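Local coordinates for protein pyrrolysyl-tRNA synthetase (Desulfitobacterium hafniense, PDB 3DSQ) that probably charges its cognate tRNA with pyrrolysine at the expense of ATP, as a homodimeric class II aminoacyl-tRNA synthetase, at residues Y19-A27 against Y279-I287; G165-T173 against Q268-S276. One frame throughout, in Å; residues are numbered along the deposited sequence.

Overall arrangement
The two contacts adjoin, their centres about 13 Å apart, and contact 2 is nested along the chain inside the loop closed by contact 1. Contact 1 is partly buried and lies farther from the chain centre; it ties helix 16-24 to the C-terminal hairpin, largely through charges and arginine-to-asparagine hydrogen bonds. Contact 2 is nearer the centre of the chain, yet counts as a surface contact; it joins the loop entering strand 171-180 to the loop after helix 257-265 by a glutamine amide, apolar side chains, bridging waters and a loose glutamate-arginine pair. Asn-26 OD1, probably hydrogen-bonded to Gln-268 N, links the two. Both also touch the second subunit.

Contact 1: residues Y19-A27 against Y279-I287; sequences YQRLKELNA and YLDGVRLNI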
loop_
_atom_site.group_PDB
_atom_site.type_symbol
_atom_site.label_atom_id
_atom_site.label_comp_id
_atom_site.label_asym_id
_atom_site.label_seq_id
_atom_site.Cartn_x
_atom_site.Cartn_y
_atom_site.Cartn_z
ATOM N N TYR B 19 26.708 -7.077 16.958
ATOM C CA TYR B 19 25.715 -8.104 16.689
ATOM C C TYR B 19 24.559 -7.523 15.860
ATOM O O TYR B 19 24.130 -8.119 14.864
ATOM C CB TYR B 19 25.194 -8.651 18.014
ATOM C CG TYR B 19 24.207 -9.785 17.895
ATOM C CD1 TYR B 19 24.639 -11.110 17.772
ATOM C CD2 TYR B 19 22.832 -9.538 17.915
ATOM C CE1 TYR B 19 23.721 -12.165 17.677
ATOM C CE2 TYR B 19 21.908 -10.580 17.820
ATOM C CZ TYR B 19 22.358 -11.887 17.705
ATOM O OH TYR B 19 21.440 -12.911 17.641
ATOM N N GLN B 20 24.060 -6.358 16.267
ATOM C CA GLN B 20 22.961 -5.714 15.557
ATOM C C GLN B 20 23.349 -5.343 14.125
ATOM O O GLN B 20 22.547 -5.469 13.204
ATOM C CB GLN B 20 22.506 -4.441 16.283
ATOM C CG GLN B 20 21.341 -3.752 15.579
ATOM C CD GLN B 20 20.974 -2.395 16.177
ATOM O OE1 GLN B 20 21.745 -1.430 16.099
ATOM N NE2 GLN B 20 19.788 -2.319 16.769
ATOM N N ARG B 21 24.570 -4.853 13.960
ATOM C CA ARG B 21 25.077 -4.464 12.653
ATOM C C ARG B 21 25.135 -5.689 11.723
ATOM O O ARG B 21 24.671 -5.648 10.586
ATOM C CB ARG B 21 26.468 -3.831 12.818
ATOM C CG ARG B 21 27.149 -3.397 11.520
ATOM C CD ARG B 21 26.238 -2.557 10.647
ATOM N NE ARG B 21 26.954 -1.950 9.528
ATOM C CZ ARG B 21 26.378 -1.228 8.571
ATOM N NH1 ARG B 21 25.068 -1.019 8.585
ATOM N NH2 ARG B 21 27.117 -0.704 7.605
ATOM N N LEU B 22 25.691 -6.781 12.226
ATOM C CA LEU B 22 25.796 -8.003 11.450
ATOM C C LEU B 22 24.411 -8.518 11.081
ATOM O O LEU B 22 24.224 -9.111 10.012
ATOM C CB LEU B 22 26.571 -9.063 12.240
ATOM C CG LEU B 22 28.034 -8.694 12.531
ATOM C CD1 LEU B 22 28.687 -9.808 13.326
ATOM C CD2 LEU B 22 28.802 -8.451 11.222
ATOM N N LYS B 23 23.436 -8.284 11.958
ATOM C CA LYS B 23 22.075 -8.733 11.686
ATOM C C LYS B 23 21.444 -7.901 10.580
ATOM O O LYS B 23 20.783 -8.441 9.700
ATOM C CB LYS B 23 21.204 -8.662 12.946
ATOM C CG LYS B 23 20.753 -10.019 13.458
ATOM C CD LYS B 23 19.500 -9.914 14.331
ATOM C CE LYS B 23 19.046 -11.291 14.806
ATOM N NZ LYS B 23 17.765 -11.228 15.580
ATOM N N GLU B 24 21.647 -6.587 10.623
ATOM C CA GLU B 24 21.100 -5.697 9.600
ATOM C C GLU B 24 21.674 -6.052 8.231
ATOM O O GLU B 24 21.033 -5.825 7.196
ATOM C CB GLU B 24 21.474 -4.244 9.861
ATOM C CG GLU B 24 21.174 -3.705 11.241
ATOM C CD GLU B 24 21.544 -2.239 11.337
ATOM O OE1 GLU B 24 22.616 -1.860 10.820
ATOM O OE2 GLU B 24 20.767 -1.469 11.932
ATOM N N LEU B 25 22.906 -6.551 8.241
ATOM C CA LEU B 25 23.598 -6.937 7.021
ATOM C C LEU B 25 23.306 -8.390 6.668
ATOM O O LEU B 25 23.942 -8.964 5.785
ATOM C CB LEU B 25 25.107 -6.737 7.190
ATOM C CG LEU B 25 25.515 -5.296 7.482
ATOM C CD1 LEU B 25 27.022 -5.177 7.722
ATOM C CD2 LEU B 25 25.081 -4.442 6.316
ATOM N N ASN B 26 22.342 -8.978 7.367
ATOM C CA ASN B 26 21.948 -10.360 7.136
ATOM C C ASN B 26 23.064 -11.393 7.249
ATOM O O ASN B 26 23.206 -12.271 6.392
ATOM C CB ASN B 26 21.250 -10.495 5.772
ATOM C CG ASN B 26 19.880 -9.834 5.756
ATOM O OD1 ASN B 26 19.098 -9.979 6.701
ATOM N ND2 ASN B 26 19.579 -9.113 4.685
ATOM N N ALA B 27 23.850 -11.298 8.319
ATOM C CA ALA B 27 24.921 -12.251 8.549
ATOM C C ALA B 27 24.262 -13.588 8.887
ATOM O O ALA B 27 23.070 -13.644 9.192
ATOM C CB ALA B 27 25.796 -11.788 9.705
ATOM N N TYR B 279 16.237 0.330 4.920
ATOM C CA TYR B 279 16.591 -0.815 4.088
ATOM C C TYR B 279 15.922 -0.637 2.743
ATOM O O TYR B 279 15.061 0.225 2.580
ATOM C CB TYR B 279 16.083 -2.131 4.681
ATOM C CG TYR B 279 16.633 -2.530 6.030
ATOM C CD1 TYR B 279 16.148 -1.948 7.205
ATOM C CD2 TYR B 279 17.571 -3.557 6.138
ATOM C CE1 TYR B 279 16.572 -2.387 8.451
ATOM C CE2 TYR B 279 18.002 -4.011 7.375
ATOM C CZ TYR B 279 17.490 -3.424 8.534
ATOM O OH TYR B 279 17.845 -3.926 9.760
ATOM N N LEU B 280 16.320 -1.465 1.782
ATOM C CA LEU B 280 15.731 -1.435 0.454
ATOM C C LEU B 280 15.989 -2.807 -0.140
ATOM O O LEU B 280 17.135 -3.234 -0.232
ATOM C CB LEU B 280 16.394 -0.373 -0.425
ATOM C CG LEU B 280 15.621 0.243 -1.603
ATOM C CD1 LEU B 280 16.618 0.598 -2.693
ATOM C CD2 LEU B 280 14.562 -0.692 -2.150
ATOM N N ASP B 281 14.918 -3.500 -0.509
ATOM C CA ASP B 281 15.017 -4.826 -1.119
ATOM C C ASP B 281 15.927 -5.766 -0.312
ATOM O O ASP B 281 16.749 -6.501 -0.869
ATOM C CB ASP B 281 15.510 -4.668 -2.563
ATOM C CG ASP B 281 15.352 -5.944 -3.399
ATOM O OD1 ASP B 281 14.465 -6.772 -3.116
ATOM O OD2 ASP B 281 16.119 -6.102 -4.363
ATOM N N GLY B 282 15.761 -5.726 1.009
ATOM C CA GLY B 282 16.531 -6.568 1.906
ATOM C C GLY B 282 17.922 -6.073 2.267
ATOM O O GLY B 282 18.612 -6.730 3.030
ATOM N N VAL B 283 18.339 -4.926 1.738
ATOM C CA VAL B 283 19.680 -4.408 2.016
ATOM C C VAL B 283 19.699 -3.138 2.882
ATOM O O VAL B 283 19.022 -2.170 2.568
ATOM C CB VAL B 283 20.428 -4.098 0.690
ATOM C CG1 VAL B 283 21.854 -3.681 0.980
ATOM C CG2 VAL B 283 20.399 -5.323 -0.229
ATOM N N ARG B 284 20.482 -3.148 3.964
ATOM C CA ARG B 284 20.592 -1.976 4.841
ATOM C C ARG B 284 21.294 -0.926 3.994
ATOM O O ARG B 284 22.309 -1.215 3.369
ATOM C CB ARG B 284 21.424 -2.320 6.083
ATOM C CG ARG B 284 21.601 -1.175 7.079
ATOM C CD ARG B 284 20.317 -0.833 7.836
ATOM N NE ARG B 284 20.577 0.211 8.826
ATOM C CZ ARG B 284 20.644 1.514 8.563
ATOM N NH1 ARG B 284 20.452 1.972 7.331
ATOM N NH2 ARG B 284 20.947 2.365 9.533
ATOM N N LEU B 285 20.778 0.299 3.977
ATOM C CA LEU B 285 21.354 1.334 3.123
ATOM C C LEU B 285 22.675 2.002 3.494
ATOM O O LEU B 285 23.432 2.403 2.603
ATOM C CB LEU B 285 20.300 2.402 2.844
ATOM C CG LEU B 285 19.114 1.855 2.033
ATOM C CD1 LEU B 285 17.975 2.841 2.052
ATOM C CD2 LEU B 285 19.560 1.547 0.593
ATOM N N ASN B 286 22.975 2.124 4.780
ATOM C CA ASN B 286 24.222 2.772 5.156
ATOM C C ASN B 286 25.416 1.831 4.996
ATOM O O ASN B 286 26.116 1.535 5.958
ATOM C CB ASN B 286 24.131 3.292 6.594
ATOM C CG ASN B 286 24.106 2.188 7.602
ATOM O OD1 ASN B 286 23.558 1.121 7.346
ATOM N ND2 ASN B 286 24.691 2.434 8.768
ATOM N N ILE B 287 25.650 1.367 3.771
ATOM C CA ILE B 287 26.769 0.466 3.518
ATOM C C ILE B 287 27.762 1.020 2.505
ATOM O O ILE B 287 28.348 0.208 1.751
ATOM C CB ILE B 287 26.279 -0.908 3.024
ATOM C CG1 ILE B 287 25.555 -0.764 1.681
ATOM C CG2 ILE B 287 25.350 -1.519 4.068
ATOM C CD1 ILE B 287 25.099 -2.077 1.088
HETATM O O HOH W 1 21.358 -5.807 4.670
HETATM O O HOH W 2 23.730 1.254 11.388
#
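Arg-21 starts with CG anti to its own N (chi1 179°) and then turns sharply about CB-CG (chi2 50°), which swings the guanidinium across to Asn-286 in the C-terminal tail. It grips Asn-286 end-on with two nitrogens: Arg-21 NH1 donates to the side-chain OD1 at 2.9 Å and NH2 to the backbone O at 3.0 Å. The guanidinium and amide planes stand 68° apart, and both acceptors sit somewhat out of the guanidinium plane. Leu-25 CD2 covers the middle of one guanidinium face and also meets Ile-287 CG2 at 3.7 Å.

Glu-24 runs alongside Arg-284, the two side chains pointing the same way. Its OE1 forms a long salt bridge to Arg-284 NE at 3.5 Å and takes a weak hydrogen bond from Arg-21 NH1 at 3.4 Å, so the carboxylate probably offsets the like charges of the two arginines. Arg-284 in turn lays its CD over the centre of the Tyr-279 ring, whose OH lies 3.6 Å from Glu-24 CB. A water connects Glu-24 O to Arg-284 N and, weakly, to Gly-282 O. Glu-50 of helix 39-68 adds a salt bridge at Arg-21 NE.

Altogether, the salt-bridge network of Arg-21, Glu-24 and Arg-284, with the Arg-21 hydrogen bonds to Asn-286, joins the end of helix 16-24 to a two-stranded hairpin with a type I' turn, Leu-280 to Val-283, and to the tail that follows it; the helix itself finishes in a Schellman motif with Asn-26 as its C-prime residue.

Contact 2: residues G165-T173 against Q268-S276; sequences GAQHLNEFT and QHVQSMARS. With NA (sodium ion), chain D.
Gln-167 OE1 is gripped by two donors: Val-270 N donates to it at 2.9 Å in a nearly straight bond (169°), approaching tilted from the amide plane, and a water donates to it as well. The same water donates to Gln-271 OE1, reconciling two acceptors, Gln-167 OE1 and Gln-271 OE1, 3.4 Å apart. The other end of the Gln-167 amide is used too, NE2 giving a hydrogen bond to Gln-268 O at 3.2 Å. Gln-167 holds CG anti to its carbonyl carbon (chi1 -63°), and the extended chain beyond carries the amide to the backbone of 268-270. A leucine in place of Gln-167 would probably leave Val-270 N and Gln-268 O without their side-chain partner and the shared water without one of its acceptors. Gln-167 O binds the sodium ion at 2.7 Å, together with Ser-163 OG and Gln-164 O.

Further along, Leu-169 and Val-270 meet tip to tip, CG against CG1 at 3.7 Å, while Leu-169 CD1 rests on Ala-274 CB at 3.8 Å. Glu-171 and Arg-275 cross with their flat ends almost parallel (9°), opposite charges with Glu-171 OE1 4.6 Å from Arg-275 NE, but the oxygen lies well out of the guanidinium plane and no N-H points at it; both turn to the second subunit, Glu-171 to its Thr-96 and Ile-97, Arg-275 to its Thr-94. Waters bridge Glu-171 O to Arg-275 N and Thr-173 OG1 to Arg-275 NE.

The topology fits class II motif 2, strands 150-159 and 171-180 with their loop, set against the segment following the motif 3 helix 257-265, where Leu-169 and Ala-274 both pack on Glu-258.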
loop_
_atom_site.group_PDB
_atom_site.type_symbol
_atom_site.label_atom_id
_atom_site.label_comp_id
_atom_site.label_asym_id
_atom_site.label_seq_id
_atom_site.Cartn_x
_atom_site.Cartn_y
_atom_site.Cartn_z
ATOM N N GLY B 165 5.599 -13.054 18.498
ATOM C CA GLY B 165 6.898 -13.255 17.883
ATOM C C GLY B 165 7.993 -12.404 18.497
ATOM O O GLY B 165 7.721 -11.485 19.273
ATOM N N ALA B 166 9.237 -12.703 18.139
ATOM C CA ALA B 166 10.380 -11.973 18.669
ATOM C C ALA B 166 10.607 -10.606 18.023
ATOM O O ALA B 166 11.333 -9.774 18.568
ATOM C CB ALA B 166 11.631 -12.822 18.537
ATOM N N GLN B 167 9.999 -10.369 16.865
ATOM C CA GLN B 167 10.166 -9.090 16.181
ATOM C C GLN B 167 8.826 -8.394 15.981
ATOM O O GLN B 167 7.776 -9.021 16.103
ATOM C CB GLN B 167 10.858 -9.299 14.831
ATOM C CG GLN B 167 12.269 -9.850 14.943
ATOM C CD GLN B 167 12.997 -9.883 13.610
ATOM O OE1 GLN B 167 13.269 -8.844 13.014
ATOM N NE2 GLN B 167 13.309 -11.083 13.137
ATOM N N HIS B 168 8.862 -7.098 15.675
ATOM C CA HIS B 168 7.632 -6.336 15.476
ATOM C C HIS B 168 7.710 -5.293 14.362
ATOM O O HIS B 168 8.727 -4.620 14.190
ATOM C CB HIS B 168 7.242 -5.621 16.779
ATOM C CG HIS B 168 6.017 -4.761 16.652
ATOM N ND1 HIS B 168 4.744 -5.284 16.605
ATOM C CD2 HIS B 168 5.879 -3.421 16.505
ATOM C CE1 HIS B 168 3.873 -4.305 16.429
ATOM N NE2 HIS B 168 4.534 -3.164 16.367
ATOM N N LEU B 169 6.621 -5.170 13.608
ATOM C CA LEU B 169 6.505 -4.171 12.548
ATOM C C LEU B 169 5.245 -3.370 12.868
ATOM O O LEU B 169 4.173 -3.952 13.026
ATOM C CB LEU B 169 6.332 -4.831 11.173
ATOM C CG LEU B 169 7.544 -5.427 10.435
ATOM C CD1 LEU B 169 7.080 -5.974 9.091
ATOM C CD2 LEU B 169 8.611 -4.364 10.220
ATOM N N ASN B 170 5.356 -2.052 12.999
ATOM C CA ASN B 170 4.164 -1.250 13.262
ATOM C C ASN B 170 3.336 -1.227 11.992
ATOM O O ASN B 170 2.117 -1.184 12.044
ATOM C CB ASN B 170 4.519 0.191 13.647
ATOM C CG ASN B 170 5.150 0.289 15.022
ATOM O OD1 ASN B 170 4.768 -0.424 15.949
ATOM N ND2 ASN B 170 6.115 1.181 15.160
ATOM N N GLU B 171 4.019 -1.236 10.850
ATOM C CA GLU B 171 3.362 -1.235 9.540
ATOM C C GLU B 171 3.703 -2.556 8.864
ATOM O O GLU B 171 4.864 -2.851 8.658
ATOM C CB GLU B 171 3.900 -0.105 8.649
ATOM C CG GLU B 171 3.721 1.284 9.191
ATOM C CD GLU B 171 4.082 2.351 8.182
ATOM O OE1 GLU B 171 3.557 2.304 7.050
ATOM O OE2 GLU B 171 4.883 3.244 8.526
ATOM N N PHE B 172 2.696 -3.343 8.518
ATOM C CA PHE B 172 2.949 -4.609 7.864
ATOM C C PHE B 172 1.939 -4.838 6.737
ATOM O O PHE B 172 0.868 -4.222 6.696
ATOM C CB PHE B 172 2.966 -5.759 8.893
ATOM C CG PHE B 172 1.718 -5.860 9.753
ATOM C CD1 PHE B 172 0.680 -6.713 9.395
ATOM C CD2 PHE B 172 1.594 -5.112 10.930
ATOM C CE1 PHE B 172 -0.469 -6.834 10.187
ATOM C CE2 PHE B 172 0.442 -5.221 11.740
ATOM C CZ PHE B 172 -0.587 -6.078 11.374
ATOM N N THR B 173 2.309 -5.699 5.799
ATOM C CA THR B 173 1.462 -5.980 4.653
ATOM C C THR B 173 0.802 -7.331 4.829
ATOM O O THR B 173 1.471 -8.340 5.057
ATOM C CB THR B 173 2.287 -5.988 3.346
ATOM O OG1 THR B 173 3.180 -4.863 3.333
ATOM C CG2 THR B 173 1.363 -5.906 2.123
ATOM N N GLN B 268 17.762 -11.806 8.363
ATOM C CA GLN B 268 17.734 -11.672 9.822
ATOM C C GLN B 268 16.649 -10.782 10.417
ATOM O O GLN B 268 15.982 -11.175 11.371
ATOM C CB GLN B 268 19.097 -11.202 10.330
ATOM C CG GLN B 268 20.185 -12.253 10.259
ATOM C CD GLN B 268 19.908 -13.430 11.172
ATOM O OE1 GLN B 268 19.364 -13.272 12.268
ATOM N NE2 GLN B 268 20.303 -14.616 10.736
ATOM N N HIS B 269 16.487 -9.582 9.874
ATOM C CA HIS B 269 15.470 -8.664 10.375
ATOM C C HIS B 269 14.239 -8.672 9.476
ATOM O O HIS B 269 14.350 -8.635 8.244
ATOM C CB HIS B 269 16.018 -7.235 10.452
ATOM C CG HIS B 269 16.946 -6.991 11.604
ATOM N ND1 HIS B 269 16.745 -7.537 12.855
ATOM C CD2 HIS B 269 18.029 -6.184 11.716
ATOM C CE1 HIS B 269 17.663 -7.075 13.686
ATOM N NE2 HIS B 269 18.452 -6.252 13.020
ATOM N N VAL B 270 13.057 -8.709 10.083
ATOM C CA VAL B 270 11.835 -8.703 9.288
ATOM C C VAL B 270 11.703 -7.323 8.629
ATOM O O VAL B 270 10.972 -7.153 7.646
ATOM C CB VAL B 270 10.589 -9.005 10.164
ATOM C CG1 VAL B 270 10.292 -7.822 11.084
ATOM C CG2 VAL B 270 9.388 -9.335 9.271
ATOM N N GLN B 271 12.423 -6.346 9.177
ATOM C CA GLN B 271 12.411 -4.981 8.645
ATOM C C GLN B 271 13.122 -4.903 7.297
ATOM O O GLN B 271 12.831 -4.031 6.483
ATOM C CB GLN B 271 13.126 -4.007 9.594
ATOM C CG GLN B 271 12.381 -3.604 10.871
ATOM C CD GLN B 271 12.316 -4.712 11.913
ATOM O OE1 GLN B 271 13.117 -5.653 11.901
ATOM N NE2 GLN B 271 11.365 -4.592 12.838
ATOM N N SER B 272 14.073 -5.803 7.072
ATOM C CA SER B 272 14.839 -5.800 5.831
ATOM C C SER B 272 14.018 -5.641 4.536
ATOM O O SER B 272 14.473 -5.021 3.577
ATOM C CB SER B 272 15.705 -7.063 5.774
ATOM O OG SER B 272 15.703 -7.620 4.481
ATOM N N MET B 273 12.805 -6.165 4.501
ATOM C CA MET B 273 12.013 -6.034 3.282
ATOM C C MET B 273 10.664 -5.343 3.466
ATOM O O MET B 273 9.816 -5.353 2.579
ATOM C CB MET B 273 11.846 -7.414 2.625
ATOM C CG MET B 273 13.146 -7.922 2.022
ATOM S SD MET B 273 13.141 -9.623 1.383
ATOM C CE MET B 273 13.547 -10.488 2.837
ATOM N N ALA B 274 10.486 -4.698 4.612
ATOM C CA ALA B 274 9.244 -3.996 4.893
ATOM C C ALA B 274 9.336 -2.562 4.388
ATOM O O ALA B 274 10.366 -2.145 3.860
ATOM C CB ALA B 274 8.985 -4.008 6.402
ATOM N N ARG B 275 8.256 -1.809 4.536
ATOM C CA ARG B 275 8.267 -0.397 4.136
ATOM C C ARG B 275 9.377 0.196 4.982
ATOM O O ARG B 275 9.399 0.023 6.193
ATOM C CB ARG B 275 6.940 0.260 4.474
ATOM C CG ARG B 275 5.796 -0.271 3.674
ATOM C CD ARG B 275 4.457 0.313 4.113
ATOM N NE ARG B 275 3.454 0.017 3.098
ATOM C CZ ARG B 275 3.255 0.740 1.999
ATOM N NH1 ARG B 275 3.979 1.833 1.764
ATOM N NH2 ARG B 275 2.360 0.337 1.106
ATOM N N SER B 276 10.315 0.886 4.360
ATOM C CA SER B 276 11.426 1.383 5.144
ATOM C C SER B 276 12.196 2.533 4.538
ATOM O O SER B 276 12.147 2.765 3.334
ATOM C CB SER B 276 12.400 0.227 5.396
ATOM O OG SER B 276 13.469 0.617 6.234
HETATM NA NA NA D . 5.691 -10.213 14.920
HETATM O O HOH W 3 13.875 -6.711 14.251
HETATM O O HOH W 4 11.842 -6.003 15.816
HETATM O O HOH W 5 5.965 -2.904 6.207
HETATM O O HOH W 6 1.970 -2.465 2.384
#